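Local structure of Rho guanyl nucleotide exchange factor (Rom2), putative (5O51) at residues T132-S137 / Y174-S180; L78-K83 / H112-A118; N7-S13 / E327-L333. The protein probably acts as a guanyl-nucleotide exchange factor for Rho-type GTPases, with the present chain covering its CNH domain, a beta-propeller. All coordinates share one frame. Residue numbers count along the deposited sequence, not the author numbering.

The chain forms a propeller of seven four-stranded blades. It enters through 7-13, which waits for 327-333 at the far end of the chain. Interaction 3 joins these two and so closes the whole ring. The other two contacts fall between its segments in sequence. Interaction 2 spans 28 residues and ties one blade to the inner strand of the next. Interaction 1 follows after interaction 2 is complete. It spans 36 residues, 145-166 of them not modelled, and joins a turn to the crossing into the following blade. Interactions 1 and 2 touch, with Asn114 OD1 2.9 Å from Thr132 N. Interaction 3 is remote, its centre about 36 Å from that of interaction 1.

Interaction 1: T132-S137 / Y174-S180; sequences TSALSS and YYIPAES
This contact packs a tight turn within one propeller blade against the crossing to the next blade. Residues 132-137 link strands 125-132 and 137-143. Residues 174-180 end the blade's outer strand, 169-176, and lead into strand 180-186. The turn is closed by Ser133 N to Ser136 O at 2.8 Å. Leu135 bends it with a positive phi of 140°. Beyond the turn, Ser137 pairs with Ile176 as an antiparallel hydrogen-bonded pair, CA atoms 5.1 Å apart. Ser137 N donates to Ile176 O at 2.9 Å, and Ile176 N returns a weak bond to Ser137 O at 3.1 Å. Regular pairing then stops. Pro177 is the centre of an inverse gamma turn, with a weak bond from Ala178 N to Ile176 O at 3.0 Å. Three hydroxyls hold the crossing instead. Thr132 OG1, in the t rotamer, accepts from Ser180 N at 2.9 Å and donates to Ser137 OG at 2.6 Å. Ser137 OG, with chi1 m, donates to Ala178 O at 2.7 Å and accepts from Ser180 OG at 2.9 Å. At the exposed side, Tyr175 takes chi1 t, so its OH lies 3.4 Å from Ser136 CB. Glu179 CB comes to 3.1 Å from Ser133 O. Around the contact, Ile176 packs on Ile139 of strand 137-143 and Val201 of strand 197-202. Ser180 lies on Val192 and Cys194 of strand 189-194, so the contact bridges two adjacent blades.

Interaction 2: L78-K83 / H112-A118; sequences LVLANK and HANFFKA
Leu78 opens the first segment, on a strand of one blade that faces the inner strand of the next. Strands 78-81 and 115-118 run antiparallel at 173°, but their axes stay 8.5 Å apart. They meet through side chains, as packed blades do, and not as partners in one sheet. Leu78 points toward the other strand with rotamer mt. Its CB lies 3.8 Å from Phe116 CZ and its CD1 4.0 Å from Ala118 CB. Val79 points away. Leu80, rotamer tp, fills the middle: CB meets the edge of the Phe116 ring at CE2, 4.1 Å, CD1 reaches Ala113 CB at 4.1 Å, and CD2 sits 3.6 Å from Asn114 O. Phe116 has chi1 of 81°, which turns its ring into this interface. After the strand, Asn82 and Lys83 both have positive phi. The chain bends so that Lys83 O takes a weak hydrogen bond from Ala113 N at 2.7 Å, while Lys83 CA lies 3.4 Å from Ala113 O. Next door, Asn114 and Phe115 form a classic beta bulge opposite Val130 of strand 125-132. Phe116 also packs on Asp69 of strand 65-71 and Leu85 of strand 84-89.

Interaction 3: N7-S13 / E327-L333; sequences NKTVLCS and EDVVASL
This is the closure of the propeller ring, the "velcro" arrangement in which the N-terminal strand completes a blade built from the chain's last strands. Strand 8-12 is the outer strand beside 327-333, and their directions differ by 140°. Lys8 pairs with Leu333 and Val10 with Ala331 as non-hydrogen-bonded pairs. Thr9-Ser332 and Cys12-Val330 are hydrogen-bonded pairs. Thr9 N donates to Ser332 O, and Ser332 N to Thr9 O, both at 2.9 Å. Then the register slips by one. Leu11, at phi/psi -85/-45°, and Cys12 form a classic beta bulge facing Val330. Val330 O therefore accepts twice, from Leu11 N at 2.9 Å and from Cys12 N at 3.3 Å. Val330 N donates to Cys12 O at 2.9 Å, nearly straight at 177°. Water 1 is placed to donate to Asp328 O at 2.8 Å and weakly to Cys12 O at 3.1 Å, although more acceptors surround it than it has protons. Ser13 O and Glu327 OE2, 3.3 Å apart, are both acceptors and are not bonded. Three polar side chains find partners beyond the pair: Lys8 NZ bonds Tyr321 OH, Ser332 OG bonds Glu316, and Asp328 forms salt bridges with Arg21 and Arg308. Lys8, Val10, Ala331 and Leu333 share one face of the sheet; Thr9, Cys12, Val330 and Ser332 share the other. On the first face Lys8 CB lies 3.8 Å from Leu333 CD2, and Val10 CG1 touches Val329 CG1 at 3.9 Å.

Interaction 1: T132-S137 / Y174-S180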
loop_
_atom_site.group_PDB
_atom_site.type_symbol
_atom_site.label_atom_id
_atom_site.label_comp_id
_atom_site.label_asym_id
_atom_site.label_seq_id
_atom_site.Cartn_x
_atom_site.Cartn_y
_atom_site.Cartn_z
ATOM N N THR A 132 2.819 -13.879 -7.876
ATOM C CA THR A 132 1.679 -13.810 -8.782
ATOM C C THR A 132 2.171 -13.649 -10.201
ATOM O O THR A 132 3.239 -13.093 -10.421
ATOM C CB THR A 132 0.723 -12.634 -8.406
ATOM O OG1 THR A 132 -0.489 -12.677 -9.191
ATOM C CG2 THR A 132 1.408 -11.260 -8.583
ATOM N N SER A 133 1.395 -14.175 -11.145
ATOM C CA SER A 133 1.591 -13.965 -12.590
ATOM C C SER A 133 0.199 -13.865 -13.234
ATOM O O SER A 133 -0.789 -14.017 -12.535
ATOM C CB SER A 133 2.380 -15.145 -13.185
ATOM O OG SER A 133 1.920 -16.390 -12.677
ATOM N N ALA A 134 0.108 -13.598 -14.540
ATOM C CA ALA A 134 -1.121 -13.913 -15.306
ATOM C C ALA A 134 -1.067 -15.440 -15.434
ATOM O O ALA A 134 -0.175 -15.969 -16.101
ATOM C CB ALA A 134 -1.122 -13.239 -16.673
ATOM N N LEU A 135 -1.987 -16.127 -14.755
ATOM C CA LEU A 135 -1.912 -17.573 -14.451
ATOM C C LEU A 135 -2.416 -17.758 -13.018
ATOM O O LEU A 135 -3.574 -18.099 -12.810
ATOM C CB LEU A 135 -0.489 -18.189 -14.660
ATOM C CG LEU A 135 -0.137 -19.653 -14.311
ATOM C CD1 LEU A 135 0.438 -20.388 -15.520
ATOM C CD2 LEU A 135 0.824 -19.756 -13.129
ATOM N N SER A 136 -1.578 -17.463 -12.025
ATOM C CA SER A 136 -1.914 -17.799 -10.648
ATOM C C SER A 136 -1.149 -16.964 -9.610
ATOM O O SER A 136 -0.333 -16.089 -9.966
ATOM C CB SER A 136 -1.679 -19.312 -10.417
ATOM O OG SER A 136 -0.379 -19.588 -9.913
ATOM N N SER A 137 -1.410 -17.291 -8.337
ATOM C CA SER A 137 -0.888 -16.562 -7.203
ATOM C C SER A 137 -0.647 -17.511 -6.033
ATOM O O SER A 137 -1.472 -18.345 -5.733
ATOM C CB SER A 137 -1.875 -15.420 -6.802
ATOM O OG SER A 137 -1.954 -14.361 -7.791
ATOM N N TYR A 174 -1.314 -20.750 0.768
ATOM C CA TYR A 174 -2.553 -20.853 -0.037
ATOM C C TYR A 174 -2.219 -20.767 -1.510
ATOM O O TYR A 174 -1.144 -20.288 -1.892
ATOM C CB TYR A 174 -3.623 -19.764 0.304
ATOM C CG TYR A 174 -3.949 -19.633 1.772
ATOM C CD1 TYR A 174 -3.041 -19.024 2.634
ATOM C CD2 TYR A 174 -5.141 -20.125 2.312
ATOM C CE1 TYR A 174 -3.284 -18.912 3.985
ATOM C CE2 TYR A 174 -5.402 -20.022 3.674
ATOM C CZ TYR A 174 -4.463 -19.408 4.507
ATOM O OH TYR A 174 -4.623 -19.254 5.867
ATOM N N TYR A 175 -3.155 -21.232 -2.327
ATOM C CA TYR A 175 -3.044 -21.172 -3.783
ATOM C C TYR A 175 -4.305 -20.521 -4.369
ATOM O O TYR A 175 -5.390 -20.684 -3.825
ATOM C CB TYR A 175 -2.844 -22.574 -4.370
ATOM C CG TYR A 175 -2.924 -22.555 -5.883
ATOM C CD1 TYR A 175 -1.804 -22.223 -6.646
ATOM C CD2 TYR A 175 -4.145 -22.791 -6.557
ATOM C CE1 TYR A 175 -1.871 -22.160 -8.035
ATOM C CE2 TYR A 175 -4.227 -22.722 -7.952
ATOM C CZ TYR A 175 -3.080 -22.418 -8.684
ATOM O OH TYR A 175 -3.110 -22.359 -10.068
ATOM N N ILE A 176 -4.155 -19.771 -5.463
ATOM C CA ILE A 176 -5.257 -18.998 -6.071
ATOM C C ILE A 176 -5.047 -19.048 -7.584
ATOM O O ILE A 176 -3.990 -18.588 -8.069
ATOM C CB ILE A 176 -5.247 -17.477 -5.672
ATOM C CG1 ILE A 176 -5.406 -17.241 -4.146
ATOM C CG2 ILE A 176 -6.299 -16.665 -6.463
ATOM C CD1 ILE A 176 -6.822 -17.286 -3.629
ATOM N N PRO A 177 -6.039 -19.547 -8.350
ATOM C CA PRO A 177 -5.866 -19.620 -9.812
ATOM C C PRO A 177 -6.245 -18.323 -10.532
ATOM O O PRO A 177 -7.152 -18.338 -11.370
ATOM C CB PRO A 177 -6.804 -20.781 -10.205
ATOM C CG PRO A 177 -7.919 -20.680 -9.218
ATOM C CD PRO A 177 -7.262 -20.267 -7.918
ATOM N N ALA A 178 -5.548 -17.228 -10.199
ATOM C CA ALA A 178 -5.645 -15.930 -10.910
ATOM C C ALA A 178 -4.519 -14.916 -10.551
ATOM O O ALA A 178 -3.908 -14.976 -9.481
ATOM C CB ALA A 178 -7.000 -15.298 -10.657
ATOM N N GLU A 179 -4.281 -13.974 -11.458
ATOM C CA GLU A 179 -3.395 -12.828 -11.195
ATOM C C GLU A 179 -3.971 -11.921 -10.069
ATOM O O GLU A 179 -5.134 -11.496 -10.164
ATOM C CB GLU A 179 -3.201 -12.009 -12.481
ATOM C CG GLU A 179 -2.087 -10.952 -12.410
ATOM C CD GLU A 179 -1.907 -10.160 -13.701
ATOM O OE1 GLU A 179 -2.916 -9.833 -14.367
ATOM O OE2 GLU A 179 -0.744 -9.854 -14.048
ATOM N N SER A 180 -3.153 -11.639 -9.036
ATOM C CA SER A 180 -3.572 -10.823 -7.865
ATOM C C SER A 180 -2.981 -9.413 -7.850
ATOM O O SER A 180 -1.772 -9.271 -7.950
ATOM C CB SER A 180 -3.187 -11.503 -6.572
ATOM O OG SER A 180 -3.920 -12.681 -6.407
#

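Interaction 2: L78-K83 / H112-A118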
loop_
_atom_site.group_PDB
_atom_site.type_symbol
_atom_site.label_atom_id
_atom_site.label_comp_id
_atom_site.label_asym_id
_atom_site.label_seq_id
_atom_site.Cartn_x
_atom_site.Cartn_y
_atom_site.Cartn_z
ATOM N N LEU A 78 10.650 -4.342 7.476
ATOM C CA LEU A 78 10.360 -5.283 6.361
ATOM C C LEU A 78 10.674 -4.655 4.978
ATOM O O LEU A 78 10.193 -3.520 4.630
ATOM C CB LEU A 78 8.912 -5.694 6.403
ATOM C CG LEU A 78 8.391 -6.239 7.753
ATOM C CD1 LEU A 78 6.888 -6.464 7.621
ATOM C CD2 LEU A 78 9.116 -7.548 8.076
ATOM N N VAL A 79 11.529 -5.352 4.214
ATOM C CA VAL A 79 12.064 -4.820 2.947
ATOM C C VAL A 79 11.927 -5.817 1.792
ATOM O O VAL A 79 12.442 -6.915 1.873
ATOM C CB VAL A 79 13.543 -4.457 3.129
ATOM C CG1 VAL A 79 14.196 -4.020 1.816
ATOM C CG2 VAL A 79 13.666 -3.352 4.189
ATOM N N LEU A 80 11.283 -5.401 0.699
ATOM C CA LEU A 80 11.196 -6.156 -0.541
ATOM C C LEU A 80 12.164 -5.510 -1.572
ATOM O O LEU A 80 11.917 -4.405 -2.018
ATOM C CB LEU A 80 9.792 -6.179 -1.063
ATOM C CG LEU A 80 9.534 -6.968 -2.366
ATOM C CD1 LEU A 80 9.975 -8.410 -2.210
ATOM C CD2 LEU A 80 8.062 -6.934 -2.758
ATOM N N ALA A 81 13.295 -6.201 -1.879
ATOM C CA ALA A 81 14.415 -5.686 -2.698
ATOM C C ALA A 81 14.751 -6.734 -3.761
ATOM O O ALA A 81 15.107 -7.888 -3.443
ATOM C CB ALA A 81 15.637 -5.413 -1.854
ATOM N N ASN A 82 14.539 -6.362 -5.008
ATOM C CA ASN A 82 14.778 -7.267 -6.138
ATOM C C ASN A 82 14.169 -8.627 -5.883
ATOM O O ASN A 82 14.851 -9.675 -5.937
ATOM C CB ASN A 82 16.270 -7.364 -6.396
ATOM C CG ASN A 82 16.592 -7.825 -7.824
ATOM O OD1 ASN A 82 15.772 -7.756 -8.728
ATOM N ND2 ASN A 82 17.810 -8.275 -8.011
ATOM N N LYS A 83 12.895 -8.566 -5.498
ATOM C CA LYS A 83 11.995 -9.721 -5.272
ATOM C C LYS A 83 12.282 -10.596 -4.088
ATOM O O LYS A 83 11.602 -11.604 -3.879
ATOM C CB LYS A 83 11.830 -10.541 -6.545
ATOM C CG LYS A 83 11.402 -9.647 -7.691
ATOM C CD LYS A 83 11.231 -10.466 -8.946
ATOM C CE LYS A 83 10.516 -9.646 -10.010
ATOM N NZ LYS A 83 10.755 -10.222 -11.358
ATOM N N HIS A 112 11.534 -15.255 -3.370
ATOM C CA HIS A 112 10.934 -14.714 -4.592
ATOM C C HIS A 112 9.569 -14.193 -4.162
ATOM O O HIS A 112 8.815 -14.944 -3.604
ATOM C CB HIS A 112 10.806 -15.808 -5.677
ATOM C CG HIS A 112 10.549 -15.269 -7.055
ATOM N ND1 HIS A 112 9.290 -14.927 -7.497
ATOM C CD2 HIS A 112 11.395 -14.984 -8.073
ATOM C CE1 HIS A 112 9.372 -14.445 -8.726
ATOM N NE2 HIS A 112 10.638 -14.480 -9.101
ATOM N N ALA A 113 9.278 -12.905 -4.357
ATOM C CA ALA A 113 7.970 -12.328 -3.979
ATOM C C ALA A 113 7.721 -11.108 -4.787
ATOM O O ALA A 113 8.630 -10.296 -5.040
ATOM C CB ALA A 113 7.922 -11.995 -2.479
ATOM N N ASN A 114 6.493 -10.947 -5.193
ATOM C CA ASN A 114 6.054 -9.782 -5.948
ATOM C C ASN A 114 5.467 -8.631 -5.093
ATOM O O ASN A 114 5.664 -7.505 -5.443
ATOM C CB ASN A 114 5.049 -10.260 -7.020
ATOM C CG ASN A 114 5.688 -11.293 -7.939
ATOM O OD1 ASN A 114 5.414 -12.501 -7.856
ATOM N ND2 ASN A 114 6.665 -10.829 -8.718
ATOM N N PHE A 115 4.706 -8.924 -4.038
ATOM C CA PHE A 115 4.289 -7.925 -3.026
ATOM C C PHE A 115 4.052 -8.576 -1.671
ATOM O O PHE A 115 4.162 -9.813 -1.535
ATOM C CB PHE A 115 3.113 -7.000 -3.456
ATOM C CG PHE A 115 1.806 -7.694 -3.772
ATOM C CD1 PHE A 115 1.552 -8.174 -5.055
ATOM C CD2 PHE A 115 0.784 -7.752 -2.843
ATOM C CE1 PHE A 115 0.337 -8.769 -5.373
ATOM C CE2 PHE A 115 -0.440 -8.338 -3.151
ATOM C CZ PHE A 115 -0.667 -8.848 -4.417
ATOM N N PHE A 116 3.870 -7.736 -0.648
ATOM C CA PHE A 116 3.526 -8.196 0.674
ATOM C C PHE A 116 2.565 -7.283 1.433
ATOM O O PHE A 116 2.381 -6.135 1.075
ATOM C CB PHE A 116 4.784 -8.456 1.459
ATOM C CG PHE A 116 5.440 -7.225 2.069
ATOM C CD1 PHE A 116 5.087 -6.784 3.340
ATOM C CD2 PHE A 116 6.488 -6.573 1.406
ATOM C CE1 PHE A 116 5.733 -5.703 3.931
ATOM C CE2 PHE A 116 7.140 -5.497 1.997
ATOM C CZ PHE A 116 6.765 -5.074 3.284
ATOM N N LYS A 117 2.015 -7.795 2.528
ATOM C CA LYS A 117 1.169 -7.029 3.425
ATOM C C LYS A 117 1.291 -7.511 4.893
ATOM O O LYS A 117 1.193 -8.702 5.199
ATOM C CB LYS A 117 -0.256 -7.143 2.936
ATOM C CG LYS A 117 -1.245 -6.315 3.717
ATOM C CD LYS A 117 -1.207 -4.887 3.260
ATOM C CE LYS A 117 -1.954 -3.968 4.219
ATOM N NZ LYS A 117 -3.312 -4.477 4.542
ATOM N N ALA A 118 1.527 -6.568 5.788
ATOM C CA ALA A 118 1.622 -6.839 7.224
ATOM C C ALA A 118 0.449 -6.197 7.890
ATOM O O ALA A 118 0.316 -4.962 7.833
ATOM C CB ALA A 118 2.882 -6.230 7.806
#

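Interaction 3: N7-S13 / E327-L333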
loop_
_atom_site.group_PDB
_atom_site.type_symbol
_atom_site.label_atom_id
_atom_site.label_comp_id
_atom_site.label_asym_id
_atom_site.label_seq_id
_atom_site.Cartn_x
_atom_site.Cartn_y
_atom_site.Cartn_z
ATOM N N ASN A 7 -4.455 21.273 2.399
ATOM C CA ASN A 7 -3.109 21.717 2.163
ATOM C C ASN A 7 -2.150 20.643 1.665
ATOM O O ASN A 7 -2.121 19.504 2.151
ATOM C CB ASN A 7 -2.563 22.471 3.401
ATOM C CG ASN A 7 -2.236 23.915 3.088
ATOM O OD1 ASN A 7 -3.073 24.800 3.228
ATOM N ND2 ASN A 7 -1.035 24.153 2.594
ATOM N N LYS A 8 -1.395 21.072 0.675
ATOM C CA LYS A 8 -0.254 20.360 0.141
ATOM C C LYS A 8 1.003 21.034 0.682
ATOM O O LYS A 8 1.155 22.249 0.534
ATOM C CB LYS A 8 -0.246 20.481 -1.387
ATOM C CG LYS A 8 0.908 19.742 -2.086
ATOM C CD LYS A 8 1.071 20.295 -3.518
ATOM C CE LYS A 8 2.445 19.965 -4.088
ATOM N NZ LYS A 8 2.384 20.033 -5.569
ATOM N N THR A 9 1.911 20.259 1.271
ATOM C CA THR A 9 3.275 20.779 1.581
ATOM C C THR A 9 4.390 19.940 0.906
ATOM O O THR A 9 4.385 18.708 1.025
ATOM C CB THR A 9 3.500 20.830 3.109
ATOM O OG1 THR A 9 2.439 21.565 3.719
ATOM C CG2 THR A 9 4.797 21.537 3.458
ATOM N N VAL A 10 5.320 20.604 0.220
ATOM C CA VAL A 10 6.548 19.960 -0.260
ATOM C C VAL A 10 7.510 19.602 0.886
ATOM O O VAL A 10 7.997 20.501 1.546
ATOM C CB VAL A 10 7.283 20.848 -1.263
ATOM C CG1 VAL A 10 8.600 20.173 -1.681
ATOM C CG2 VAL A 10 6.389 21.100 -2.457
ATOM N N LEU A 11 7.760 18.308 1.118
ATOM C CA LEU A 11 8.738 17.861 2.118
ATOM C C LEU A 11 10.188 17.812 1.612
ATOM O O LEU A 11 11.071 18.216 2.343
ATOM C CB LEU A 11 8.376 16.504 2.731
ATOM C CG LEU A 11 6.933 16.364 3.239
ATOM C CD1 LEU A 11 6.754 15.029 3.904
ATOM C CD2 LEU A 11 6.569 17.487 4.210
ATOM N N CYS A 12 10.439 17.272 0.421
ATOM C CA CYS A 12 11.856 17.076 -0.102
ATOM C C CYS A 12 11.810 17.124 -1.605
ATOM O O CYS A 12 11.308 16.191 -2.245
ATOM C CB CYS A 12 12.499 15.746 0.369
ATOM S SG CYS A 12 14.308 15.714 -0.015
ATOM N N SER A 13 12.267 18.246 -2.168
ATOM C CA SER A 13 12.356 18.462 -3.589
ATOM C C SER A 13 13.836 18.506 -4.090
ATOM O O SER A 13 14.078 18.741 -5.305
ATOM C CB SER A 13 11.701 19.797 -3.938
ATOM O OG SER A 13 12.488 20.874 -3.487
ATOM N N GLU A 327 13.838 16.615 -11.252
ATOM C CA GLU A 327 13.604 16.525 -9.828
ATOM C C GLU A 327 12.565 15.430 -9.547
ATOM O O GLU A 327 11.671 15.219 -10.367
ATOM C CB GLU A 327 13.166 17.896 -9.314
ATOM C CG GLU A 327 14.175 19.020 -9.606
ATOM C CD GLU A 327 14.097 20.151 -8.567
ATOM O OE1 GLU A 327 13.009 20.752 -8.349
ATOM O OE2 GLU A 327 15.136 20.450 -7.947
ATOM N N ASP A 328 12.713 14.703 -8.427
ATOM C CA ASP A 328 11.682 13.821 -7.931
ATOM C C ASP A 328 11.244 14.541 -6.653
ATOM O O ASP A 328 12.085 14.954 -5.878
ATOM C CB ASP A 328 12.193 12.449 -7.544
ATOM C CG ASP A 328 11.159 11.340 -7.705
ATOM O OD1 ASP A 328 10.420 11.321 -8.715
ATOM O OD2 ASP A 328 11.128 10.415 -6.846
ATOM N N VAL A 329 9.947 14.647 -6.395
ATOM C CA VAL A 329 9.506 15.458 -5.260
ATOM C C VAL A 329 8.641 14.591 -4.316
ATOM O O VAL A 329 7.732 13.857 -4.761
ATOM C CB VAL A 329 8.728 16.691 -5.749
ATOM C CG1 VAL A 329 8.238 17.552 -4.573
ATOM C CG2 VAL A 329 9.552 17.533 -6.732
ATOM N N VAL A 330 8.908 14.683 -3.037
ATOM C CA VAL A 330 8.061 14.119 -1.990
ATOM C C VAL A 330 7.194 15.206 -1.325
ATOM O O VAL A 330 7.676 16.320 -1.015
ATOM C CB VAL A 330 8.843 13.372 -0.931
ATOM C CG1 VAL A 330 7.888 12.741 0.061
ATOM C CG2 VAL A 330 9.643 12.242 -1.604
ATOM N N ALA A 331 5.895 14.904 -1.198
ATOM C CA ALA A 331 4.913 15.902 -0.666
ATOM C C ALA A 331 3.909 15.267 0.240
ATOM O O ALA A 331 3.775 14.048 0.313
ATOM C CB ALA A 331 4.232 16.605 -1.819
ATOM N N SER A 332 3.203 16.111 0.978
ATOM C CA SER A 332 2.225 15.708 1.972
ATOM C C SER A 332 0.878 16.367 1.710
ATOM O O SER A 332 0.824 17.556 1.374
ATOM C CB SER A 332 2.636 16.234 3.343
ATOM O OG SER A 332 1.701 15.783 4.318
ATOM N N LEU A 333 -0.191 15.608 1.815
ATOM C CA LEU A 333 -1.557 16.210 1.773
ATOM C C LEU A 333 -2.170 16.023 3.122
ATOM O O LEU A 333 -2.192 14.871 3.608
ATOM C CB LEU A 333 -2.459 15.497 0.796
ATOM C CG LEU A 333 -2.139 15.687 -0.664
ATOM C CD1 LEU A 333 -3.223 15.010 -1.488
ATOM C CD2 LEU A 333 -2.003 17.126 -1.087
HETATM O O HOH W 1 13.817 15.167 -3.690
#